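Local coordinates for DNA binding protein (Mycobacterium tuberculosis, PDB 4NB5), which represses transcription of its own gene and of the MmpS2-MmpL2, MmpS4-MmpL4 and MmpS5-MmpL5 transport systems by binding directly to their promoter regions as a MarR-type homodimer, at the interface of chains A and B and the interface of chains B and C. Residues are numbered along the deposited sequence; one frame, centred on the assembly and turned at random. Chains: chain A/B/C, DNA binding protein.

Contact 1: the interface of chains A and B. Residues chain A 114, 117-118, 120-121, 125, 136, 139; chain B 16, 19, 23, 44-45, 100.
This patch belongs to the two-fold dimer interface of a MarR-type regulator: helices 99-124 and 134-158 of chain A pack against helices 16-28 and 34-45 of chain B and the start of its helix 99-124. The tight part is built on two phenylalanines. B:Phe100 has A:Met139 laid over one ring face; the two side chains run alongside each other, pointing the same way. With CG anti to the backbone N (chi1 168°) and the chain extended beyond it, A:Met139 sweeps across the ring, its CG 3.7 Å from the B:Phe100 centroid in a CH-pi contact. A:Met139 SD, also against the ring, touches B:Leu44 CD1 at 3.8 Å. A:Leu114 splits its branches: A:Leu114 CD2 meets B:Phe100 CE2 tip to tip at 3.7 Å, while CD1 rests on the sulfur of B:Met23, the two chains crossing at about a right angle. B:Phe19, CG anti to its backbone N (chi1 168°), turns its CD1-CE1 edge to the chain A backbone. The A:Leu117 carbonyl carbon lies in the ring plane, and A:Gly121 CA comes within 3.6 Å of B:Phe19 CD1. B:Phe19 CZ meets A:Leu136 CD2 at 3.7 Å. The far end is less well fixed: A:Leu125 crosses B:Val45 obliquely and also meets B:Ile16, which is poorly ordered. The loose side is bridged by water 1, 3.0 Å from A:Leu136 N and 2.8 Å from B:Leu44 O.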
# COMPACT_ATOMS: atom_id res chain seq x y z
N LEU A 114 9.16 16.39 -11.97
CA LEU A 114 8.02 15.61 -12.43
C LEU A 114 6.82 16.52 -12.70
O LEU A 114 6.06 16.32 -13.65
CB LEU A 114 7.68 14.56 -11.38
CG LEU A 114 6.69 13.49 -11.81
CD1 LEU A 114 7.16 12.78 -13.08
CD2 LEU A 114 6.49 12.49 -10.70
N LEU A 117 7.08 18.05 -15.96
CA LEU A 117 6.66 17.13 -17.02
C LEU A 117 5.14 17.11 -17.14
O LEU A 117 4.60 17.06 -18.25
CB LEU A 117 7.20 15.72 -16.78
CG LEU A 117 8.70 15.53 -16.92
CD1 LEU A 117 9.08 14.06 -16.74
CD2 LEU A 117 9.18 16.03 -18.27
N ALA A 118 4.44 17.15 -16.01
CA ALA A 118 2.99 17.25 -16.06
C ALA A 118 2.58 18.46 -16.89
O ALA A 118 1.60 18.41 -17.63
CB ALA A 118 2.40 17.34 -14.65
N VAL A 120 4.20 19.79 -19.37
CA VAL A 120 4.40 19.40 -20.77
C VAL A 120 3.20 18.60 -21.29
O VAL A 120 2.68 18.88 -22.38
CB VAL A 120 5.69 18.57 -20.95
CG1 VAL A 120 5.79 18.04 -22.38
CG2 VAL A 120 6.92 19.42 -20.61
N GLY A 121 2.77 17.61 -20.51
CA GLY A 121 1.61 16.82 -20.85
C GLY A 121 0.36 17.67 -21.02
O GLY A 121 -0.44 17.44 -21.92
N LEU A 125 -1.97 18.27 -24.45
CA LEU A 125 -3.41 18.01 -24.54
C LEU A 125 -4.27 19.28 -24.61
O LEU A 125 -5.48 19.24 -24.37
CB LEU A 125 -3.87 17.17 -23.35
CG LEU A 125 -3.38 15.72 -23.30
CD1 LEU A 125 -3.93 14.98 -22.08
CD2 LEU A 125 -3.76 15.00 -24.58
N LEU A 136 -3.72 14.63 -15.43
CA LEU A 136 -2.52 15.46 -15.35
C LEU A 136 -2.69 16.62 -14.37
O LEU A 136 -1.74 17.00 -13.69
CB LEU A 136 -2.13 15.98 -16.74
CG LEU A 136 -1.44 14.97 -17.65
CD1 LEU A 136 -1.48 15.47 -19.09
CD2 LEU A 136 0.01 14.72 -17.20
N MET A 139 -2.26 15.23 -10.89
CA MET A 139 -0.85 14.95 -10.71
C MET A 139 -0.10 16.23 -10.35
O MET A 139 0.62 16.29 -9.34
CB MET A 139 -0.27 14.36 -11.99
CG MET A 139 1.24 14.27 -12.05
SD MET A 139 1.76 13.64 -13.66
CE MET A 139 3.54 13.59 -13.47
N ILE B 16 1.92 14.37 -27.26
CA ILE B 16 1.84 13.32 -26.25
C ILE B 16 3.04 12.37 -26.26
O ILE B 16 3.45 11.89 -25.20
CB ILE B 16 0.56 12.49 -26.43
CG1 ILE B 16 -0.65 13.24 -25.88
CG2 ILE B 16 0.70 11.14 -25.74
CD1 ILE B 16 -0.41 13.91 -24.55
N PHE B 19 5.88 13.81 -24.24
CA PHE B 19 5.62 13.68 -22.81
C PHE B 19 5.94 12.25 -22.35
O PHE B 19 6.61 12.04 -21.33
CB PHE B 19 4.17 14.04 -22.51
CG PHE B 19 3.73 13.65 -21.13
CD1 PHE B 19 4.16 14.38 -20.03
CD2 PHE B 19 2.91 12.56 -20.93
CE1 PHE B 19 3.77 14.02 -18.76
CE2 PHE B 19 2.52 12.19 -19.67
CZ PHE B 19 2.95 12.91 -18.58
N MET B 23 8.75 11.09 -19.66
CA MET B 23 8.43 10.27 -18.48
C MET B 23 9.33 9.03 -18.40
O MET B 23 9.78 8.65 -17.32
CB MET B 23 6.96 9.86 -18.51
CG MET B 23 6.01 11.02 -18.21
SD MET B 23 6.06 11.58 -16.48
CE MET B 23 5.22 10.22 -15.69
N LEU B 44 -1.47 8.40 -18.20
CA LEU B 44 -1.83 9.76 -17.81
C LEU B 44 -2.52 10.55 -18.92
O LEU B 44 -3.22 11.52 -18.65
CB LEU B 44 -0.58 10.52 -17.36
CG LEU B 44 -0.22 10.26 -15.90
CD1 LEU B 44 1.25 10.50 -15.67
CD2 LEU B 44 -1.03 11.15 -14.99
N VAL B 45 -2.31 10.16 -20.18
CA VAL B 45 -2.81 10.95 -21.30
C VAL B 45 -3.69 10.19 -22.28
O VAL B 45 -4.31 10.80 -23.14
CB VAL B 45 -1.66 11.59 -22.11
CG1 VAL B 45 -0.90 12.58 -21.26
CG2 VAL B 45 -0.74 10.52 -22.68
N PHE B 100 -1.47 10.18 -7.81
CA PHE B 100 -0.25 10.60 -7.14
C PHE B 100 -0.44 10.74 -5.63
O PHE B 100 0.50 10.57 -4.86
CB PHE B 100 0.34 11.84 -7.83
CG PHE B 100 1.05 11.49 -9.10
CD1 PHE B 100 0.33 11.19 -10.24
CD2 PHE B 100 2.43 11.37 -9.14
CE1 PHE B 100 0.97 10.83 -11.41
CE2 PHE B 100 3.08 11.01 -10.31
CZ PHE B 100 2.34 10.73 -11.44
O HOH W 1 -4.68 13.81 -18.10

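Contact 2: the interface of chains B and C. Residues chain B 96-98, 105; chain C 113, 116-117, 120.
Here one MarR-type subunit meets another through the segment 96-98 of chain B, which follows the wing strand 92-95, and through B:Arg105 of the next helix; chain C offers one side of its helix 99-124. The protein is a homodimer, so this less regular junction may reflect crystal packing. Charge pairing centres on C:Asp116. B:Arg105, extended from CG to NE, reaches it tip to tip and grips the carboxylate oxygen OD2 end-on with both terminal nitrogens. B:Arg105 NH1 forms the shorter hydrogen bond and salt bridge, 2.8 Å to C:Asp116 OD2, fairly straight at 159° but arriving from above the carboxylate plane. B:Arg105 NH2 meets the syn lone pair of C:Asp116 OD2 at 3.2 Å, along a more bent path. OD2 lies in the guanidinium plane, although the two flat groups are turned 33° apart. The second salt bridge is slack: B:Arg96, bent at chi2 and chi3, crosses the extended C:Glu113 at about a right angle, leaving B:Arg96 NH1 3.8 Å from C:Glu113 OE2 and resting beside the CG methylene. Among weaker polar contacts, B:Asn98 ND2 makes a weak bond to C:Asp116 OD1, its amide nearly perpendicular to the carboxylate. Water 2 lies 2.9 Å from C:Asp116 OD2 and 2.8 Å from the B:Pro97 carbonyl O, with a weak link to B:Arg96 NH1. These donors and nearby positive charges would probably favour an ionised C:Asp116. Apolar contact falls to the B:Pro97 ring: B:Pro97 CB sits 3.8 Å from C:Val120 CG2. The ring CG touches the same methyl, with C:Leu117 CD2 farther off.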
# COMPACT_ATOMS: atom_id res chain seq x y z
N ARG B 96 -5.05 5.09 -11.48
CA ARG B 96 -5.95 5.16 -10.34
C ARG B 96 -6.52 6.55 -10.16
O ARG B 96 -5.89 7.54 -10.52
CB ARG B 96 -5.24 4.71 -9.07
CG ARG B 96 -5.59 3.30 -8.64
CD ARG B 96 -5.82 3.23 -7.15
NE ARG B 96 -4.59 2.90 -6.43
CZ ARG B 96 -4.41 3.09 -5.13
NH1 ARG B 96 -5.35 3.64 -4.38
NH2 ARG B 96 -3.25 2.74 -4.59
N PRO B 97 -7.74 6.65 -9.60
CA PRO B 97 -8.21 7.98 -9.24
C PRO B 97 -7.22 8.61 -8.26
O PRO B 97 -6.69 7.89 -7.42
CB PRO B 97 -9.54 7.71 -8.53
CG PRO B 97 -9.92 6.32 -8.89
CD PRO B 97 -8.65 5.58 -9.17
N ASN B 98 -6.96 9.91 -8.38
CA ASN B 98 -6.07 10.58 -7.44
C ASN B 98 -4.74 9.81 -7.34
O ASN B 98 -4.22 9.58 -6.24
CB ASN B 98 -6.76 10.64 -6.08
CG ASN B 98 -6.41 11.89 -5.29
OD1 ASN B 98 -6.03 12.92 -5.85
ND2 ASN B 98 -6.54 11.81 -3.97
N ARG B 105 0.63 7.79 -0.54
CA ARG B 105 0.23 6.90 0.55
C ARG B 105 1.13 5.67 0.60
O ARG B 105 1.47 5.19 1.68
CB ARG B 105 -1.23 6.48 0.41
CG ARG B 105 -2.20 7.62 0.64
CD ARG B 105 -3.61 7.20 0.30
NE ARG B 105 -4.46 8.35 0.01
CZ ARG B 105 -5.35 8.40 -0.97
NH1 ARG B 105 -5.52 7.36 -1.78
NH2 ARG B 105 -6.07 9.49 -1.15
N GLU C 113 -8.49 4.95 -0.33
CA GLU C 113 -8.76 4.49 -1.69
C GLU C 113 -10.27 4.48 -1.96
O GLU C 113 -10.71 4.93 -3.02
CB GLU C 113 -8.19 3.10 -1.91
CG GLU C 113 -8.42 2.59 -3.32
CD GLU C 113 -7.76 1.25 -3.59
OE1 GLU C 113 -7.17 0.67 -2.65
OE2 GLU C 113 -7.84 0.78 -4.74
N ASP C 116 -11.51 7.96 -2.38
CA ASP C 116 -11.21 8.41 -3.74
C ASP C 116 -12.27 7.91 -4.72
O ASP C 116 -12.66 8.63 -5.64
CB ASP C 116 -9.84 7.89 -4.19
CG ASP C 116 -8.69 8.60 -3.51
OD1 ASP C 116 -8.90 9.70 -2.97
OD2 ASP C 116 -7.56 8.06 -3.55
N LEU C 117 -12.72 6.68 -4.53
CA LEU C 117 -13.73 6.11 -5.42
C LEU C 117 -15.07 6.79 -5.20
O LEU C 117 -15.80 7.05 -6.16
CB LEU C 117 -13.86 4.60 -5.21
CG LEU C 117 -12.73 3.75 -5.82
CD1 LEU C 117 -12.84 2.30 -5.37
CD2 LEU C 117 -12.76 3.84 -7.34
N VAL C 120 -15.21 9.70 -7.27
CA VAL C 120 -15.44 9.35 -8.67
C VAL C 120 -16.93 9.17 -8.90
O VAL C 120 -17.48 9.67 -9.89
CB VAL C 120 -14.71 8.06 -9.06
CG1 VAL C 120 -15.16 7.58 -10.43
CG2 VAL C 120 -13.21 8.30 -9.06
O HOH W 2 -7.05 5.89 -5.44

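Contacts 1 and 2 lie about 18 Å apart, measured between the centres of their C-alpha atoms, and chain B takes part in both. Its segment 96-105 joins them: B:Phe100, at the start of helix 99-124, faces chain A in contact 1, whereas B:Arg96 to B:Asn98 and B:Arg105 face chain C in contact 2. Helix 99-124 also serves the partner chain each time, with A:Leu117 and A:Val120 in contact 1 and C:Leu117 and C:Val120 in contact 2. Contact 1, apolar and two-fold, belongs to the homodimer; contact 2, mainly charged and polar with an apolar rim at B:Pro97, links chains of the four-chain assembly, whose biological relevance the structure alone does not show.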